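Local coordinates for protein actibind (Aspergillus niger, PDB 3D3Z) that cleaves RNA as a T2-family ribonuclease, probably with little base specificity and a preference for adenylic acid, at residues D3-C13 with C21-S29; L178-Y188 with S197-V205. All coordinates share one frame; numbering follows the deposited sequence. Where two conformers were deposited one is given.

The two contacts follow one another along the chain, interaction 1 being complete before interaction 2 begins, and their centres lie about 19 Å apart. Interaction 1 folds the loops that lead up to strand 29-35, whereas interaction 2 joins the C-terminal end of helix 171-179 and the chain that follows it to strand 195-206. These two strands are antiparallel neighbours in the same sheet, and Ser29 OG packs 3.4 Å from Tyr202 CD1. Separately, the loop residue Ser12 reaches the strand, its OG 2.9 Å from Val205 N, a probable hydrogen bond. The disulfide-rich N-terminal region is thereby fastened to one end of strand 195-206, while Gln198 on the same strand approaches His51, a predicted active-site residue.

Interaction 1: D3-C13 with C21-S29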
ATOM      1  N   ASP A   3     -18.713   7.361   6.803  0.50 25.14           N
ATOM      2  CA  ASP A   3     -19.413   8.299   5.932  0.50 25.34           C
ATOM      3  C   ASP A   3     -19.160   8.078   4.439  0.50 24.81           C
ATOM      4  O   ASP A   3     -18.075   7.635   4.020  0.50 24.21           O
ATOM      5  CB  ASP A   3     -19.170   9.759   6.389  0.50 26.14           C
ATOM      6  CG  ASP A   3     -17.840  10.365   5.915  0.50 28.14           C
ATOM      7  OD1 ASP A   3     -16.889   9.653   5.484  0.50 30.47           O
ATOM      8  OD2 ASP A   3     -17.766  11.622   5.995  0.50 29.95           O
ATOM      9  N   THR A   4     -20.187   8.321   3.623  1.00 23.48           N
ATOM     10  CA  THR A   4     -20.035   8.155   2.198  1.00 23.61           C
ATOM     11  C   THR A   4     -19.909   9.540   1.609  1.00 24.10           C
ATOM     12  O   THR A   4     -20.347  10.509   2.196  1.00 26.65           O
ATOM     13  CB  THR A   4     -21.196   7.376   1.574  1.00 24.63           C
ATOM     14  OG1 THR A   4     -22.442   7.929   2.003  1.00 23.64           O
ATOM     15  CG2 THR A   4     -21.123   5.908   1.984  1.00 25.95           C
ATOM     16  N   CYS A   5     -19.195   9.645   0.512  1.00 24.06           N
ATOM     17  CA  CYS A   5     -19.019  10.896  -0.188  1.00 24.41           C
ATOM     18  C   CYS A   5     -19.465  10.664  -1.617  1.00 25.81           C
ATOM     19  O   CYS A   5     -19.458   9.533  -2.096  1.00 25.39           O
ATOM     20  CB  CYS A   5     -17.529  11.301  -0.142  1.00 24.26           C
ATOM     21  SG  CYS A   5     -16.847  11.328   1.493  1.00 23.14           S
ATOM     22  N   SER A   6     -19.862  11.735  -2.301  1.00 27.45           N
ATOM     23  CA  SER A   6     -20.283  11.610  -3.692  1.00 29.00           C
ATOM     24  C   SER A   6     -19.144  11.038  -4.559  1.00 30.54           C
ATOM     25  O   SER A   6     -17.955  11.371  -4.373  1.00 30.11           O
ATOM     26  CB  SER A   6     -20.725  12.970  -4.243  1.00 29.26           C
ATOM     27  OG  SER A   6     -20.689  12.951  -5.671  1.00 33.27           O
ATOM     28  N   SER A   7     -19.514  10.187  -5.524  1.00 31.16           N
ATOM     29  CA  SER A   7     -18.547   9.664  -6.491  1.00 31.83           C
ATOM     30  C   SER A   7     -17.970  10.780  -7.383  1.00 31.92           C
ATOM     31  O   SER A   7     -16.946  10.575  -8.060  1.00 33.08           O
ATOM     32  CB  SER A   7     -19.166   8.538  -7.330  1.00 32.35           C
ATOM     33  OG  SER A   7     -20.118   9.077  -8.231  1.00 37.25           O
ATOM     34  N   ASP A   8     -18.579  11.958  -7.389  0.50 31.70           N
ATOM     35  CA  ASP A   8     -17.949  13.078  -8.076  0.50 31.19           C
ATOM     36  C   ASP A   8     -17.304  14.064  -7.095  0.50 30.76           C
ATOM     37  O   ASP A   8     -17.193  15.259  -7.382  0.50 30.66           O
ATOM     38  CB  ASP A   8     -18.944  13.721  -9.039  0.50 31.45           C
ATOM     39  CG  ASP A   8     -19.298  12.795 -10.187  0.50 31.34           C
ATOM     40  OD1 ASP A   8     -18.465  12.657 -11.101  0.50 30.27           O
ATOM     41  OD2 ASP A   8     -20.380  12.174 -10.144  0.50 32.58           O
ATOM     42  N   SER A   9     -16.848  13.546  -5.952  1.00 29.75           N
ATOM     43  CA  SER A   9     -16.066  14.338  -5.006  1.00 29.31           C
ATOM     44  C   SER A   9     -14.773  14.836  -5.698  1.00 28.02           C
ATOM     45  O   SER A   9     -14.270  14.144  -6.586  1.00 28.79           O
ATOM     46  CB  SER A   9     -15.729  13.502  -3.764  1.00 29.27           C
ATOM     47  OG  SER A   9     -16.878  13.141  -3.030  1.00 26.97           O
ATOM     48  N   PRO A  10     -14.250  16.012  -5.293  1.00 27.69           N
ATOM     49  CA  PRO A  10     -13.056  16.532  -5.943  1.00 28.49           C
ATOM     50  C   PRO A  10     -11.763  15.752  -5.569  1.00 28.59           C
ATOM     51  O   PRO A  10     -11.534  15.390  -4.385  1.00 26.91           O
ATOM     52  CB  PRO A  10     -12.983  17.956  -5.425  1.00 27.83           C
ATOM     53  CG  PRO A  10     -13.591  17.892  -4.073  1.00 28.64           C
ATOM     54  CD  PRO A  10     -14.671  16.887  -4.187  1.00 27.24           C
ATOM     55  N   LEU A  11     -10.924  15.546  -6.592  1.00 28.83           N
ATOM     56  CA  LEU A  11      -9.719  14.745  -6.489  1.00 28.09           C
ATOM     57  C   LEU A  11      -8.689  15.424  -5.587  1.00 26.84           C
ATOM     58  O   LEU A  11      -8.412  16.638  -5.723  1.00 27.21           O
ATOM     59  CB  LEU A  11      -9.169  14.502  -7.895  1.00 28.54           C
ATOM     60  CG  LEU A  11      -8.224  13.373  -8.211  1.00 29.21           C
ATOM     61  CD1 LEU A  11      -8.720  11.962  -7.918  1.00 26.30           C
ATOM     62  CD2 LEU A  11      -7.896  13.534  -9.716  1.00 30.73           C
ATOM     63  N   SER A  12      -8.155  14.659  -4.632  1.00 27.09           N
ATOM     64  CA  SER A  12      -7.094  15.158  -3.770  1.00 26.20           C
ATOM     65  C   SER A  12      -5.853  15.518  -4.626  1.00 25.44           C
ATOM     66  O   SER A  12      -5.653  14.961  -5.689  1.00 25.66           O
ATOM     67  CB  SER A  12      -6.729  14.144  -2.667  1.00 25.81           C
ATOM     68  OG  SER A  12      -6.332  12.904  -3.216  1.00 22.55           O
ATOM     69  N   CYS A  13      -5.076  16.446  -4.108  1.00 26.39           N
ATOM     70  CA  CYS A  13      -3.873  17.026  -4.721  1.00 27.78           C
ATOM     71  C   CYS A  13      -4.105  17.784  -6.008  1.00 28.39           C
ATOM     72  O   CYS A  13      -3.528  18.848  -6.160  1.00 28.01           O
ATOM     73  CB  CYS A  13      -2.753  15.999  -4.968  1.00 27.99           C
ATOM     74  SG  CYS A  13      -1.976  15.429  -3.501  1.00 26.01           S
ATOM     75  N   CYS A  21     -13.817  15.173   6.137  1.00 20.80           N
ATOM     76  CA  CYS A  21     -14.052  13.766   5.940  1.00 19.68           C
ATOM     77  C   CYS A  21     -14.169  13.298   4.492  1.00 19.83           C
ATOM     78  O   CYS A  21     -14.018  12.088   4.241  1.00 22.33           O
ATOM     79  CB  CYS A  21     -15.263  13.289   6.775  1.00 19.97           C
ATOM     80  SG  CYS A  21     -14.956  13.374   8.465  1.00 21.22           S
ATOM     81  N   CYS A  22     -14.436  14.218   3.543  1.00 19.88           N
ATOM     82  CA  CYS A  22     -14.559  13.870   2.153  1.00 19.19           C
ATOM     83  C   CYS A  22     -13.448  14.465   1.279  1.00 19.01           C
ATOM     84  O   CYS A  22     -13.607  14.584   0.041  1.00 18.29           O
ATOM     85  CB  CYS A  22     -15.933  14.264   1.605  1.00 21.16           C
ATOM     86  SG  CYS A  22     -17.266  13.150   2.222  1.00 21.71           S
ATOM     87  N   PHE A  23     -12.362  14.877   1.927  1.00 19.51           N
ATOM     88  CA  PHE A  23     -11.187  15.370   1.192  1.00 19.69           C
ATOM     89  C   PHE A  23      -9.857  15.055   1.885  1.00 19.57           C
ATOM     90  O   PHE A  23      -9.586  15.575   2.955  1.00 20.91           O
ATOM     91  CB  PHE A  23     -11.291  16.884   0.955  1.00 19.80           C
ATOM     92  CG  PHE A  23     -10.360  17.374  -0.131  1.00 20.69           C
ATOM     93  CD1 PHE A  23     -10.514  16.926  -1.427  1.00 19.11           C
ATOM     94  CD2 PHE A  23      -9.286  18.221   0.178  1.00 21.35           C
ATOM     95  CE1 PHE A  23      -9.646  17.360  -2.440  1.00 23.57           C
ATOM     96  CE2 PHE A  23      -8.388  18.636  -0.816  1.00 21.43           C
ATOM     97  CZ  PHE A  23      -8.595  18.206  -2.126  1.00 21.06           C
ATOM     98  N   ASN A  24      -9.041  14.215   1.254  1.00 20.17           N
ATOM     99  CA  ASN A  24      -7.733  13.837   1.782  1.00 20.63           C
ATOM    100  C   ASN A  24      -6.704  14.959   1.595  1.00 20.60           C
ATOM    101  O   ASN A  24      -6.348  15.317   0.462  1.00 20.74           O
ATOM    102  CB  ASN A  24      -7.243  12.500   1.160  1.00 18.89           C
ATOM    103  CG  ASN A  24      -8.004  11.283   1.688  1.00 20.27           C
ATOM    104  OD1 ASN A  24      -7.735  10.801   2.810  1.00 18.40           O
ATOM    105  ND2 ASN A  24      -8.943  10.772   0.882  1.00 17.85           N
ATOM    106  N   SER A  25      -6.307  15.537   2.718  1.00 22.40           N
ATOM    107  CA  SER A  25      -5.434  16.688   2.769  1.00 22.78           C
ATOM    108  C   SER A  25      -4.975  16.868   4.183  1.00 24.01           C
ATOM    109  O   SER A  25      -5.783  16.776   5.133  1.00 23.71           O
ATOM    110  CB  SER A  25      -6.171  17.943   2.292  1.00 24.43           C
ATOM    111  OG  SER A  25      -5.332  19.083   2.250  1.00 24.00           O
ATOM    112  N   PRO A  26      -3.668  17.159   4.368  1.00 23.92           N
ATOM    113  CA  PRO A  26      -2.630  17.405   3.344  1.00 23.96           C
ATOM    114  C   PRO A  26      -2.125  16.120   2.656  1.00 23.53           C
ATOM    115  O   PRO A  26      -1.504  16.179   1.605  1.00 24.41           O
ATOM    116  CB  PRO A  26      -1.513  18.120   4.127  1.00 24.48           C
ATOM    117  CG  PRO A  26      -1.657  17.680   5.527  1.00 25.17           C
ATOM    118  CD  PRO A  26      -3.145  17.267   5.739  1.00 23.89           C
ATOM    119  N   GLY A  27      -2.450  14.973   3.237  1.00 23.09           N
ATOM    120  CA  GLY A  27      -2.097  13.674   2.662  1.00 22.74           C
ATOM    121  C   GLY A  27      -2.970  13.239   1.507  1.00 21.60           C
ATOM    122  O   GLY A  27      -3.690  12.267   1.610  1.00 21.49           O
ATOM    123  N   GLY A  28      -2.857  13.938   0.383  1.00 22.28           N
ATOM    124  CA  GLY A  28      -3.671  13.688  -0.790  1.00 21.52           C
ATOM    125  C   GLY A  28      -3.092  12.730  -1.795  1.00 21.39           C
ATOM    126  O   GLY A  28      -3.784  12.332  -2.738  1.00 20.59           O
ATOM    127  N   SER A  29      -1.820  12.362  -1.619  1.00 20.95           N
ATOM    128  CA  SER A  29      -1.186  11.331  -2.431  1.00 21.42           C
ATOM    129  C   SER A  29      -1.110  10.053  -1.595  1.00 20.29           C
ATOM    130  O   SER A  29      -0.412  10.003  -0.573  1.00 21.09           O
ATOM    131  CB  SER A  29       0.221  11.754  -2.933  1.00 21.01           C
ATOM    132  OG  SER A  29       0.779  10.683  -3.658  1.00 23.32           O
TER
HETATM  133  O   HOH W   1     -12.575  14.145  -2.347  1.00 24.64           O
HETATM  134  O   HOH W   2      -5.025  16.871  -1.290  1.00 27.26           O
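Cys5 and Cys22 are covalently joined across two segments that are otherwise almost wholly loop, and Cys21, the residue next to Cys22, is tied instead to Cys126. The Cys5 SG–Cys22 SG bond is 2.0 Å long, and its chi3 of -84° is a relaxed, left-handed disulfide torsion. Further along, the segments part enough for water. One molecule lies 2.6 Å from Pro10 O and 2.6 Å from Cys22 O. A second water accepts from Cys13 N at 2.9 Å and donates to Asn24 O at 2.7 Å.

Between the two waters sits Phe23. With CG opposite the backbone N (chi1 -163°), its ring swings across to segment 3-13 and presents an edge to two carbonyls, CE1 lying 3.4 Å from Pro10 O and 3.6 Å from Leu11 O. Both oxygens are near the ring plane, where they meet the slightly positive C-H rim. The direct hydrogen bond of the contact runs from Ser12 OG to Gly28 O at 2.7 Å; a C=O...OG angle of 127° in the carbonyl plane places the donor on a lone pair. Beside it, Cys13 SG lies against the bare backbone of Gly28 and continues in a disulfide to Cys58.

Ser12 OG is also bonded to Val205 N, and the backbone of Ser12 pairs with Val205, which brings the first loop alongside strand 195-206. Gly28 and Ser29 form a classic bulge opposite Asp56, at the point where the second loop passes into strand 29-35 beside strand 49-56.

Interaction 2: L178-Y188 with S197-V205; sequences LAAIHDGYPPY and SQLYYYFNV
His182 holds its CG opposite the backbone N (chi1 -167°), which brings the imidazole into a cluster with Tyr201 at its face and Phe203 at its edge, while Tyr188, turned the same way about its first torsion (chi1 171°), lays its ring alongside that of Tyr200. Both cluster contacts are edge-to-face. The edge of Tyr201 meets the imidazole face, with centroids 5.4 Å apart, and the imidazole edge points at the face of Phe203, where the His182 and Phe203 planes stand at 86° with centroids 4.7 Å apart. Pro187 CB covers one face of Tyr201, 4.0 Å from the ring centroid, as a CH-pi contact. Beyond it Leu178 CD1 and Leu199 CD2 meet tip to tip at 3.6 Å.

On the other face of the strand, Tyr188 CD2 sits over the centre of the Tyr200 ring, 3.6 Å from Tyr200 CD2, the two planes being oblique. Tyr188 opens strand 188-192, which forms an antiparallel hairpin with strand 195-206; the pairing begins here and continues to Gly190. Tyr200 N donates to Tyr188 O at 3.0 Å, but the return bond, Tyr188 N to Tyr200 O at 2.9 Å, is bent and weak. A water links Pro186 O to Tyr202 N.

Tyr201 OH finds its partner in Ser152 of helix 152-158. The buried contact thus combines aromatic, CH-pi and aliphatic packing with a few polar links.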
ATOM      1  N   LEU A 178       4.235  -2.362 -15.329  1.00 27.19           N
ATOM      2  CA  LEU A 178       3.477  -2.063 -14.103  1.00 27.85           C
ATOM      3  C   LEU A 178       2.587  -0.856 -14.316  1.00 27.93           C
ATOM      4  O   LEU A 178       1.483  -0.787 -13.780  1.00 28.59           O
ATOM      5  CB  LEU A 178       4.447  -1.867 -12.936  1.00 26.62           C
ATOM      6  CG  LEU A 178       5.215  -3.148 -12.549  1.00 26.55           C
ATOM      7  CD1 LEU A 178       6.286  -2.821 -11.525  1.00 25.24           C
ATOM      8  CD2 LEU A 178       4.315  -4.333 -12.072  1.00 26.09           C
ATOM      9  N   ALA A 179       3.053   0.071 -15.151  1.00 27.53           N
ATOM     10  CA  ALA A 179       2.254   1.189 -15.590  1.00 27.70           C
ATOM     11  C   ALA A 179       0.946   0.727 -16.257  1.00 27.28           C
ATOM     12  O   ALA A 179      -0.067   1.436 -16.209  1.00 27.64           O
ATOM     13  CB  ALA A 179       3.075   2.081 -16.536  1.00 27.70           C
ATOM     14  N   ALA A 180       0.978  -0.463 -16.854  1.00 27.62           N
ATOM     15  CA  ALA A 180      -0.151  -1.067 -17.573  1.00 27.83           C
ATOM     16  C   ALA A 180      -1.342  -1.453 -16.680  1.00 28.27           C
ATOM     17  O   ALA A 180      -2.469  -1.577 -17.166  1.00 29.31           O
ATOM     18  CB  ALA A 180       0.325  -2.301 -18.304  1.00 27.91           C
ATOM     19  N   ILE A 181      -1.077  -1.693 -15.392  1.00 27.83           N
ATOM     20  CA  ILE A 181      -2.150  -1.935 -14.410  1.00 27.28           C
ATOM     21  C   ILE A 181      -2.435  -0.712 -13.526  1.00 27.23           C
ATOM     22  O   ILE A 181      -3.156  -0.816 -12.511  1.00 26.54           O
ATOM     23  CB  ILE A 181      -1.872  -3.174 -13.554  1.00 26.99           C
ATOM     24  CG1 ILE A 181      -0.621  -2.983 -12.681  1.00 27.42           C
ATOM     25  CG2 ILE A 181      -1.818  -4.430 -14.402  1.00 24.96           C
ATOM     26  CD1 ILE A 181      -0.447  -4.104 -11.669  1.00 26.28           C
ATOM     27  N   HIS A 182      -1.898   0.448 -13.911  1.00 26.63           N
ATOM     28  CA  HIS A 182      -1.990   1.666 -13.124  1.00 27.87           C
ATOM     29  C   HIS A 182      -2.222   2.868 -14.045  1.00 28.51           C
ATOM     30  O   HIS A 182      -1.699   3.980 -13.807  1.00 29.26           O
ATOM     31  CB  HIS A 182      -0.727   1.836 -12.277  1.00 26.18           C
ATOM     32  CG  HIS A 182      -0.823   2.879 -11.196  1.00 25.75           C
ATOM     33  ND1 HIS A 182      -1.756   2.819 -10.173  1.00 23.99           N
ATOM     34  CD2 HIS A 182      -0.056   3.963 -10.935  1.00 23.70           C
ATOM     35  CE1 HIS A 182      -1.582   3.854  -9.364  1.00 22.40           C
ATOM     36  NE2 HIS A 182      -0.548   4.554  -9.792  1.00 24.40           N
ATOM     37  N   ASP A 183      -3.016   2.641 -15.089  0.50 29.34           N
ATOM     38  CA  ASP A 183      -3.477   3.708 -15.975  0.50 30.02           C
ATOM     39  C   ASP A 183      -2.348   4.425 -16.726  0.50 30.39           C
ATOM     40  O   ASP A 183      -2.457   5.617 -17.024  0.50 30.82           O
ATOM     41  CB  ASP A 183      -4.283   4.735 -15.166  0.50 30.28           C
ATOM     42  CG  ASP A 183      -5.308   5.458 -16.009  0.50 31.61           C
ATOM     43  OD1 ASP A 183      -6.014   4.771 -16.768  0.50 31.97           O
ATOM     44  OD2 ASP A 183      -5.423   6.701 -15.899  0.50 33.12           O
ATOM     45  N   GLY A 184      -1.267   3.712 -17.013  1.00 30.56           N
ATOM     46  CA  GLY A 184      -0.087   4.302 -17.645  1.00 30.91           C
ATOM     47  C   GLY A 184       0.853   5.099 -16.758  1.00 31.48           C
ATOM     48  O   GLY A 184       1.851   5.640 -17.238  1.00 32.24           O
ATOM     49  N   TYR A 185       0.555   5.175 -15.462  1.00 31.95           N
ATOM     50  CA  TYR A 185       1.481   5.735 -14.490  1.00 31.31           C
ATOM     51  C   TYR A 185       2.302   4.625 -13.856  1.00 30.85           C
ATOM     52  O   TYR A 185       1.752   3.722 -13.217  1.00 30.03           O
ATOM     53  CB  TYR A 185       0.744   6.472 -13.402  1.00 33.36           C
ATOM     54  CG  TYR A 185       0.086   7.719 -13.875  1.00 34.08           C
ATOM     55  CD1 TYR A 185       0.819   8.881 -14.064  1.00 36.18           C
ATOM     56  CD2 TYR A 185      -1.279   7.754 -14.134  1.00 35.76           C
ATOM     57  CE1 TYR A 185       0.204  10.084 -14.486  1.00 36.22           C
ATOM     58  CE2 TYR A 185      -1.902   8.940 -14.579  1.00 37.03           C
ATOM     59  CZ  TYR A 185      -1.148  10.101 -14.749  1.00 36.03           C
ATOM     60  OH  TYR A 185      -1.743  11.268 -15.184  1.00 37.23           O
ATOM     61  N   PRO A 186       3.631   4.658 -14.059  1.00 29.97           N
ATOM     62  CA  PRO A 186       4.480   3.678 -13.404  1.00 28.29           C
ATOM     63  C   PRO A 186       4.520   3.895 -11.898  1.00 26.57           C
ATOM     64  O   PRO A 186       4.381   5.024 -11.454  1.00 25.39           O
ATOM     65  CB  PRO A 186       5.880   3.935 -14.005  1.00 28.87           C
ATOM     66  CG  PRO A 186       5.783   5.173 -14.754  1.00 29.11           C
ATOM     67  CD  PRO A 186       4.386   5.581 -14.930  1.00 29.71           C
ATOM     68  N   PRO A 187       4.742   2.817 -11.127  1.00 25.82           N
ATOM     69  CA  PRO A 187       5.031   3.006  -9.686  1.00 25.73           C
ATOM     70  C   PRO A 187       6.458   3.556  -9.507  1.00 24.82           C
ATOM     71  O   PRO A 187       7.241   3.493 -10.441  1.00 25.41           O
ATOM     72  CB  PRO A 187       4.924   1.588  -9.132  1.00 25.35           C
ATOM     73  CG  PRO A 187       5.300   0.705 -10.302  1.00 25.46           C
ATOM     74  CD  PRO A 187       4.746   1.394 -11.523  1.00 24.98           C
ATOM     75  N   TYR A 188       6.793   4.088  -8.338  1.00 23.79           N
ATOM     76  CA  TYR A 188       8.169   3.989  -7.867  1.00 23.62           C
ATOM     77  C   TYR A 188       8.650   2.518  -7.885  1.00 23.46           C
ATOM     78  O   TYR A 188       7.982   1.618  -7.376  1.00 23.69           O
ATOM     79  CB  TYR A 188       8.327   4.592  -6.479  1.00 23.80           C
ATOM     80  CG  TYR A 188       9.667   4.319  -5.870  1.00 24.86           C
ATOM     81  CD1 TYR A 188      10.786   5.127  -6.171  1.00 24.21           C
ATOM     82  CD2 TYR A 188       9.846   3.242  -4.997  1.00 23.34           C
ATOM     83  CE1 TYR A 188      12.044   4.852  -5.590  1.00 24.88           C
ATOM     84  CE2 TYR A 188      11.084   2.968  -4.425  1.00 24.21           C
ATOM     85  CZ  TYR A 188      12.176   3.768  -4.734  1.00 24.10           C
ATOM     86  OH  TYR A 188      13.379   3.458  -4.119  1.00 23.75           O
ATOM     87  N   SER A 197      12.831  -5.150  -5.449  1.00 21.06           N
ATOM     88  CA  SER A 197      12.591  -5.187  -4.008  1.00 20.98           C
ATOM     89  C   SER A 197      11.280  -4.512  -3.534  1.00 20.57           C
ATOM     90  O   SER A 197      10.601  -5.052  -2.688  1.00 18.79           O
ATOM     91  CB  SER A 197      13.749  -4.507  -3.320  1.00 21.66           C
ATOM     92  OG  SER A 197      13.522  -4.559  -1.941  1.00 24.58           O
ATOM     93  N   GLN A 198      10.976  -3.314  -4.031  1.00 19.80           N
ATOM     94  CA  GLN A 198       9.841  -2.505  -3.551  1.00 20.32           C
ATOM     95  C   GLN A 198       9.134  -1.787  -4.700  1.00 20.06           C
ATOM     96  O   GLN A 198       9.789  -1.397  -5.694  1.00 19.96           O
ATOM     97  CB  GLN A 198      10.344  -1.458  -2.556  1.00 20.61           C
ATOM     98  CG  GLN A 198      10.945  -2.054  -1.251  1.00 22.30           C
ATOM     99  CD  GLN A 198      11.090  -1.055  -0.144  1.00 22.35           C
ATOM    100  OE1 GLN A 198      10.155  -0.316   0.139  1.00 22.28           O
ATOM    101  NE2 GLN A 198      12.294  -1.014   0.506  1.00 21.10           N
ATOM    102  N   LEU A 199       7.834  -1.562  -4.518  1.00 18.76           N
ATOM    103  CA  LEU A 199       6.975  -0.819  -5.452  1.00 19.69           C
ATOM    104  C   LEU A 199       6.065   0.137  -4.659  1.00 20.57           C
ATOM    105  O   LEU A 199       5.522  -0.226  -3.567  1.00 16.81           O
ATOM    106  CB  LEU A 199       6.156  -1.770  -6.321  1.00 19.90           C
ATOM    107  CG  LEU A 199       6.843  -2.753  -7.283  1.00 21.85           C
ATOM    108  CD1 LEU A 199       5.833  -3.673  -7.940  1.00 19.37           C
ATOM    109  CD2 LEU A 199       7.678  -2.002  -8.358  1.00 18.59           C
ATOM    110  N   TYR A 200       5.983   1.398  -5.117  1.00 20.78           N
ATOM    111  CA  TYR A 200       4.965   2.367  -4.620  1.00 21.36           C
ATOM    112  C   TYR A 200       4.059   2.816  -5.769  1.00 22.74           C
ATOM    113  O   TYR A 200       4.489   3.524  -6.691  1.00 22.93           O
ATOM    114  CB  TYR A 200       5.521   3.636  -3.989  1.00 21.90           C
ATOM    115  CG  TYR A 200       6.712   3.596  -3.058  1.00 20.96           C
ATOM    116  CD1 TYR A 200       7.128   2.429  -2.378  1.00 22.12           C
ATOM    117  CD2 TYR A 200       7.432   4.769  -2.821  1.00 21.22           C
ATOM    118  CE1 TYR A 200       8.219   2.458  -1.528  1.00 22.44           C
ATOM    119  CE2 TYR A 200       8.518   4.796  -1.973  1.00 22.22           C
ATOM    120  CZ  TYR A 200       8.908   3.654  -1.316  1.00 22.59           C
ATOM    121  OH  TYR A 200       9.997   3.720  -0.459  1.00 22.53           O
ATOM    122  N   TYR A 201       2.796   2.406  -5.703  1.00 21.92           N
ATOM    123  CA  TYR A 201       1.769   2.871  -6.641  1.00 21.15           C
ATOM    124  C   TYR A 201       1.049   4.069  -6.043  1.00 21.31           C
ATOM    125  O   TYR A 201       0.441   3.961  -4.979  1.00 21.14           O
ATOM    126  CB  TYR A 201       0.792   1.748  -6.942  1.00 19.94           C
ATOM    127  CG  TYR A 201       1.317   0.509  -7.628  1.00 20.85           C
ATOM    128  CD1 TYR A 201       1.263   0.383  -9.031  1.00 18.76           C
ATOM    129  CD2 TYR A 201       1.775  -0.587  -6.907  1.00 18.55           C
ATOM    130  CE1 TYR A 201       1.665  -0.781  -9.657  1.00 19.16           C
ATOM    131  CE2 TYR A 201       2.191  -1.728  -7.543  1.00 19.36           C
ATOM    132  CZ  TYR A 201       2.170  -1.802  -8.918  1.00 20.14           C
ATOM    133  OH  TYR A 201       2.558  -2.934  -9.575  1.00 22.65           O
ATOM    134  N   TYR A 202       1.121   5.214  -6.737  1.00 21.35           N
ATOM    135  CA  TYR A 202       0.555   6.478  -6.272  1.00 21.20           C
ATOM    136  C   TYR A 202      -0.867   6.667  -6.797  1.00 21.43           C
ATOM    137  O   TYR A 202      -1.223   6.212  -7.907  1.00 21.85           O
ATOM    138  CB  TYR A 202       1.407   7.681  -6.697  1.00 22.05           C
ATOM    139  CG  TYR A 202       2.791   7.746  -6.061  1.00 21.88           C
ATOM    140  CD1 TYR A 202       3.106   8.714  -5.138  1.00 21.95           C
ATOM    141  CD2 TYR A 202       3.795   6.838  -6.419  1.00 24.88           C
ATOM    142  CE1 TYR A 202       4.391   8.768  -4.541  1.00 22.34           C
ATOM    143  CE2 TYR A 202       5.091   6.897  -5.838  1.00 21.86           C
ATOM    144  CZ  TYR A 202       5.369   7.867  -4.927  1.00 24.04           C
ATOM    145  OH  TYR A 202       6.628   7.914  -4.362  1.00 24.01           O
ATOM    146  N   PHE A 203      -1.678   7.297  -5.953  1.00 21.52           N
ATOM    147  CA  PHE A 203      -3.103   7.541  -6.220  1.00 20.49           C
ATOM    148  C   PHE A 203      -3.510   8.886  -5.654  1.00 19.87           C
ATOM    149  O   PHE A 203      -3.006   9.370  -4.620  1.00 20.08           O
ATOM    150  CB  PHE A 203      -3.981   6.503  -5.515  1.00 20.37           C
ATOM    151  CG  PHE A 203      -3.900   5.150  -6.085  1.00 18.80           C
ATOM    152  CD1 PHE A 203      -4.695   4.802  -7.153  1.00 19.54           C
ATOM    153  CD2 PHE A 203      -3.035   4.208  -5.536  1.00 18.36           C
ATOM    154  CE1 PHE A 203      -4.641   3.560  -7.659  1.00 19.53           C
ATOM    155  CE2 PHE A 203      -2.975   2.971  -6.056  1.00 21.12           C
ATOM    156  CZ  PHE A 203      -3.780   2.642  -7.104  1.00 19.69           C
ATOM    157  N   ASN A 204      -4.465   9.503  -6.320  1.00 21.28           N
ATOM    158  CA  ASN A 204      -5.248  10.535  -5.668  1.00 20.87           C
ATOM    159  C   ASN A 204      -6.657   9.944  -5.451  1.00 20.17           C
ATOM    160  O   ASN A 204      -7.029   8.944  -6.086  1.00 21.09           O
ATOM    161  CB  ASN A 204      -5.288  11.838  -6.472  1.00 21.59           C
ATOM    162  CG  ASN A 204      -3.879  12.473  -6.709  1.00 23.60           C
ATOM    163  OD1 ASN A 204      -3.052  12.619  -5.807  1.00 24.05           O
ATOM    164  ND2 ASN A 204      -3.650  12.868  -7.930  1.00 22.79           N
ATOM    165  N   VAL A 205      -7.404  10.566  -4.546  1.00 20.74           N
ATOM    166  CA  VAL A 205      -8.679  10.021  -3.999  1.00 21.51           C
ATOM    167  C   VAL A 205      -9.828  11.035  -4.120  1.00 22.40           C
ATOM    168  O   VAL A 205      -9.696  12.200  -3.775  1.00 22.95           O
ATOM    169  CB  VAL A 205      -8.515   9.506  -2.530  1.00 21.07           C
ATOM    170  CG1 VAL A 205      -9.839   8.932  -1.980  1.00 20.32           C
ATOM    171  CG2 VAL A 205      -7.425   8.400  -2.493  1.00 18.21           C
TER
HETATM  172  O   HOH W   3       2.425   5.872  -9.662  1.00 24.64           O